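Local coordinates for protein translation initiation factor eIF2B subunit beta (Schizosaccharomyces pombe, PDB 5B04) that forms part of the eIF2B complex, which catalyses the exchange of GDP for GTP on the gamma subunit of translation initiation factor eIF2, at residues R225-E239 / R254-D267. Residues are numbered along the deposited sequence; the frame is centred on the assembly and turned at random.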
# COMPACT_ATOMS: atom_id res chain seq x y z
N ARG C 225 4.61 16.53 17.90
CA ARG C 225 4.17 17.81 18.44
C ARG C 225 4.87 19.00 17.78
O ARG C 225 4.33 20.11 17.75
CB ARG C 225 4.38 17.85 19.95
CG ARG C 225 3.57 16.80 20.70
CD ARG C 225 3.94 16.76 22.18
NE ARG C 225 3.49 17.94 22.90
CZ ARG C 225 3.64 18.12 24.20
NH1 ARG C 225 4.24 17.19 24.94
NH2 ARG C 225 3.20 19.23 24.78
N PHE C 226 6.07 18.78 17.25
CA PHE C 226 6.81 19.85 16.59
C PHE C 226 6.16 20.20 15.26
O PHE C 226 6.13 21.37 14.86
CB PHE C 226 8.27 19.46 16.38
CG PHE C 226 9.12 20.57 15.82
CD1 PHE C 226 9.22 20.76 14.45
CD2 PHE C 226 9.80 21.43 16.67
CE1 PHE C 226 9.99 21.78 13.94
CE2 PHE C 226 10.58 22.45 16.16
CZ PHE C 226 10.67 22.63 14.79
N ALA C 227 5.64 19.19 14.57
CA ALA C 227 4.93 19.41 13.32
C ALA C 227 3.50 19.86 13.59
O ALA C 227 2.85 20.44 12.73
CB ALA C 227 4.94 18.15 12.47
N ALA C 228 3.04 19.60 14.81
CA ALA C 228 1.65 19.85 15.18
C ALA C 228 1.34 21.33 15.40
O ALA C 228 0.19 21.75 15.29
CB ALA C 228 1.30 19.07 16.43
N LYS C 229 2.37 22.12 15.70
CA LYS C 229 2.18 23.54 15.96
C LYS C 229 1.69 24.27 14.72
O LYS C 229 0.84 25.16 14.82
CB LYS C 229 3.48 24.18 16.44
CG LYS C 229 3.94 23.74 17.83
CD LYS C 229 5.42 24.06 18.05
CE LYS C 229 6.17 24.14 16.73
NZ LYS C 229 7.64 24.27 16.92
N LYS C 230 2.21 23.89 13.56
CA LYS C 230 1.88 24.57 12.32
C LYS C 230 0.95 23.74 11.44
O LYS C 230 0.22 24.28 10.61
CB LYS C 230 3.15 24.93 11.55
CG LYS C 230 4.03 25.96 12.25
CD LYS C 230 5.32 26.21 11.48
CE LYS C 230 6.16 27.28 12.16
NZ LYS C 230 7.46 27.49 11.46
N ARG C 231 0.99 22.42 11.61
CA ARG C 231 0.21 21.52 10.77
C ARG C 231 -0.72 20.63 11.58
O ARG C 231 -0.30 20.02 12.57
CB ARG C 231 1.14 20.67 9.91
CG ARG C 231 2.09 21.49 9.05
CD ARG C 231 3.03 20.60 8.26
NE ARG C 231 4.00 21.39 7.51
CZ ARG C 231 5.00 20.87 6.80
NH1 ARG C 231 5.15 19.56 6.73
NH2 ARG C 231 5.83 21.67 6.15
N LYS C 232 -1.97 20.54 11.15
CA LYS C 232 -2.95 19.71 11.83
C LYS C 232 -3.18 18.40 11.08
O LYS C 232 -3.62 18.39 9.93
CB LYS C 232 -4.27 20.46 11.99
CG LYS C 232 -4.12 21.82 12.66
CD LYS C 232 -5.17 22.02 13.75
CE LYS C 232 -4.57 22.74 14.95
NZ LYS C 232 -5.59 23.00 16.01
N PHE C 233 -2.86 17.29 11.74
CA PHE C 233 -3.00 15.97 11.15
C PHE C 233 -3.61 15.00 12.15
O PHE C 233 -4.12 15.41 13.19
CB PHE C 233 -1.64 15.46 10.66
CG PHE C 233 -0.55 15.56 11.69
CD1 PHE C 233 0.22 16.71 11.79
CD2 PHE C 233 -0.28 14.50 12.54
CE1 PHE C 233 1.22 16.81 12.74
CE2 PHE C 233 0.72 14.60 13.49
CZ PHE C 233 1.48 15.75 13.59
N SER C 234 -3.56 13.71 11.83
CA SER C 234 -4.14 12.69 12.69
C SER C 234 -3.12 11.63 13.08
O SER C 234 -2.26 11.26 12.29
CB SER C 234 -5.34 12.03 12.01
OG SER C 234 -6.34 12.98 11.70
N VAL C 235 -3.22 11.14 14.32
CA VAL C 235 -2.35 10.08 14.80
C VAL C 235 -3.15 8.98 15.47
O VAL C 235 -3.94 9.24 16.38
CB VAL C 235 -1.29 10.61 15.79
CG1 VAL C 235 -0.60 9.46 16.52
CG2 VAL C 235 -0.26 11.47 15.06
N ILE C 236 -2.95 7.75 15.02
CA ILE C 236 -3.54 6.59 15.68
C ILE C 236 -2.51 5.97 16.61
O ILE C 236 -1.45 5.52 16.17
CB ILE C 236 -4.02 5.53 14.67
CG1 ILE C 236 -5.07 6.13 13.73
CG2 ILE C 236 -4.59 4.33 15.40
CD1 ILE C 236 -5.64 5.14 12.74
N VAL C 237 -2.81 5.97 17.91
CA VAL C 237 -1.90 5.41 18.89
C VAL C 237 -2.35 4.03 19.34
O VAL C 237 -3.35 3.88 20.04
CB VAL C 237 -1.77 6.32 20.13
CG1 VAL C 237 -0.87 5.67 21.18
CG2 VAL C 237 -1.23 7.68 19.74
N ALA C 238 -1.59 3.01 18.94
CA ALA C 238 -1.83 1.66 19.42
C ALA C 238 -1.20 1.52 20.80
O ALA C 238 0.01 1.71 20.96
CB ALA C 238 -1.27 0.63 18.46
N GLU C 239 -2.01 1.20 21.80
CA GLU C 239 -1.51 0.96 23.15
C GLU C 239 -0.50 -0.18 23.12
O GLU C 239 -0.64 -1.12 22.34
CB GLU C 239 -2.66 0.63 24.10
CG GLU C 239 -3.49 -0.56 23.67
CD GLU C 239 -4.37 -1.10 24.77
OE1 GLU C 239 -4.85 -0.30 25.60
OE2 GLU C 239 -4.59 -2.33 24.80
N ARG C 254 -1.75 13.85 25.57
CA ARG C 254 -0.95 15.03 25.30
C ARG C 254 -0.93 15.37 23.81
O ARG C 254 -0.88 16.54 23.43
CB ARG C 254 0.48 14.84 25.81
CG ARG C 254 0.57 14.66 27.32
CD ARG C 254 1.99 14.82 27.82
NE ARG C 254 2.89 13.79 27.29
CZ ARG C 254 3.03 12.58 27.84
NH1 ARG C 254 2.35 12.25 28.92
NH2 ARG C 254 3.87 11.71 27.29
N LEU C 255 -0.96 14.34 22.97
CA LEU C 255 -1.04 14.54 21.53
C LEU C 255 -2.35 15.23 21.17
O LEU C 255 -2.40 16.11 20.31
CB LEU C 255 -0.91 13.22 20.78
CG LEU C 255 0.48 12.59 20.73
CD1 LEU C 255 0.44 11.24 20.03
CD2 LEU C 255 1.46 13.53 20.04
N ALA C 256 -3.42 14.83 21.85
CA ALA C 256 -4.73 15.45 21.67
C ALA C 256 -4.70 16.90 22.14
O ALA C 256 -5.27 17.78 21.49
CB ALA C 256 -5.80 14.67 22.41
N GLN C 257 -4.03 17.13 23.26
CA GLN C 257 -3.91 18.48 23.82
C GLN C 257 -3.03 19.37 22.94
O GLN C 257 -3.06 20.59 23.05
CB GLN C 257 -3.34 18.41 25.24
CG GLN C 257 -4.27 17.76 26.25
CD GLN C 257 -3.58 17.49 27.58
OE1 GLN C 257 -4.18 16.93 28.50
NE2 GLN C 257 -2.32 17.89 27.68
N ALA C 258 -2.24 18.74 22.07
CA ALA C 258 -1.35 19.48 21.18
C ALA C 258 -2.07 19.87 19.89
O ALA C 258 -1.49 20.53 19.02
CB ALA C 258 -0.11 18.65 20.87
N GLY C 259 -3.33 19.46 19.77
CA GLY C 259 -4.11 19.76 18.59
C GLY C 259 -3.95 18.73 17.49
O GLY C 259 -4.01 19.06 16.31
N ILE C 260 -3.74 17.48 17.89
CA ILE C 260 -3.64 16.39 16.93
C ILE C 260 -4.84 15.46 17.07
O ILE C 260 -5.17 15.02 18.17
CB ILE C 260 -2.35 15.56 17.12
CG1 ILE C 260 -1.12 16.46 17.05
CG2 ILE C 260 -2.27 14.45 16.09
CD1 ILE C 260 0.18 15.71 17.23
N ASP C 261 -5.49 15.16 15.95
CA ASP C 261 -6.61 14.22 15.95
C ASP C 261 -6.11 12.84 16.36
O ASP C 261 -5.63 12.06 15.54
CB ASP C 261 -7.26 14.17 14.56
CG ASP C 261 -8.63 13.51 14.58
OD1 ASP C 261 -8.74 12.38 15.11
OD2 ASP C 261 -9.59 14.12 14.07
N THR C 262 -6.23 12.55 17.65
CA THR C 262 -5.69 11.32 18.22
C THR C 262 -6.76 10.25 18.42
O THR C 262 -7.81 10.51 19.00
CB THR C 262 -5.00 11.59 19.57
OG1 THR C 262 -3.85 12.42 19.36
CG2 THR C 262 -4.56 10.28 20.22
N THR C 263 -6.48 9.05 17.92
CA THR C 263 -7.34 7.90 18.15
C THR C 263 -6.58 6.82 18.91
O THR C 263 -5.45 6.48 18.55
CB THR C 263 -7.89 7.32 16.83
OG1 THR C 263 -8.56 8.35 16.09
CG2 THR C 263 -8.88 6.19 17.11
N VAL C 264 -7.19 6.29 19.96
CA VAL C 264 -6.58 5.23 20.75
C VAL C 264 -7.21 3.88 20.42
O VAL C 264 -8.41 3.69 20.59
CB VAL C 264 -6.72 5.50 22.26
CG1 VAL C 264 -6.19 4.32 23.07
CG2 VAL C 264 -6.01 6.78 22.64
N ILE C 265 -6.39 2.95 19.95
CA ILE C 265 -6.88 1.63 19.55
C ILE C 265 -6.18 0.50 20.30
O ILE C 265 -5.06 0.66 20.78
CB ILE C 265 -6.71 1.39 18.04
CG1 ILE C 265 -5.22 1.34 17.68
CG2 ILE C 265 -7.42 2.47 17.24
CD1 ILE C 265 -4.95 0.83 16.28
N SER C 266 -6.85 -0.64 20.39
CA SER C 266 -6.23 -1.85 20.90
C SER C 266 -5.26 -2.40 19.87
O SER C 266 -5.31 -2.01 18.70
CB SER C 266 -7.29 -2.90 21.26
OG SER C 266 -8.16 -3.14 20.16
N ASP C 267 -4.38 -3.30 20.28
CA ASP C 267 -3.36 -3.84 19.39
C ASP C 267 -3.97 -4.72 18.29
O ASP C 267 -3.37 -4.90 17.23
CB ASP C 267 -2.32 -4.64 20.17
CG ASP C 267 -1.46 -3.76 21.05
OD1 ASP C 267 -0.48 -3.18 20.53
OD2 ASP C 267 -1.76 -3.65 22.26
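Strands 234-238 and 261-265 run parallel, 17° apart, and six backbone hydrogen bonds join Phe233-Glu239 to Asp261-Ile265. Val235 N donates to Asp261 O (2.9 Å), and Val235 O accepts from Thr263 N (3.0 Å). Val237 N donates to Thr263 O; its O accepts from Ile265 N.

Apolar packing fills the side facing the helices. The Ile260 side chain runs alongside that of Phe233, pointing the same way. Its CG1 is anti to the carbonyl carbon (chi1 -55°), which carries CD1 to Ala228 CB (3.6 Å). CD1 also touches Phe233 CZ (3.9 Å). The CG2 branch meets Val235 CG2 at 3.7 Å. Cutting Ile260 back to an alanine removes both branches and would probably leave a gap between Ala228, Phe233 and Val235 and let the ring shift. Leu255 comes down from helix 245-257. Its CD1 touches CG2 of Val237 (3.9 Å) and CG1 of Val235, while CD2 rests on the CG methylene of Arg225. On the other side of the sheet, Ile236 CG2 packs against Ile265 CD1 at 3.6 Å.

Three charged side chains have outside partners. Arg225 and Arg254 approach each other, but both bind Glu221, which probably offsets their like charge. Glu239 forms a salt bridge with Arg302 of the neighbouring delta subunit.

Gly259, at positive phi, closes helix 245-257 in a Schellman motif and lets the chain turn into strand 261-265. That strand also pairs with a strand of the delta subunit, which continues the sheet across the interface. Strand 234-238, helix 245-257 and strand 261-265 make a beta-alpha-beta crossover, the repeating unit of a Rossmann-like fold.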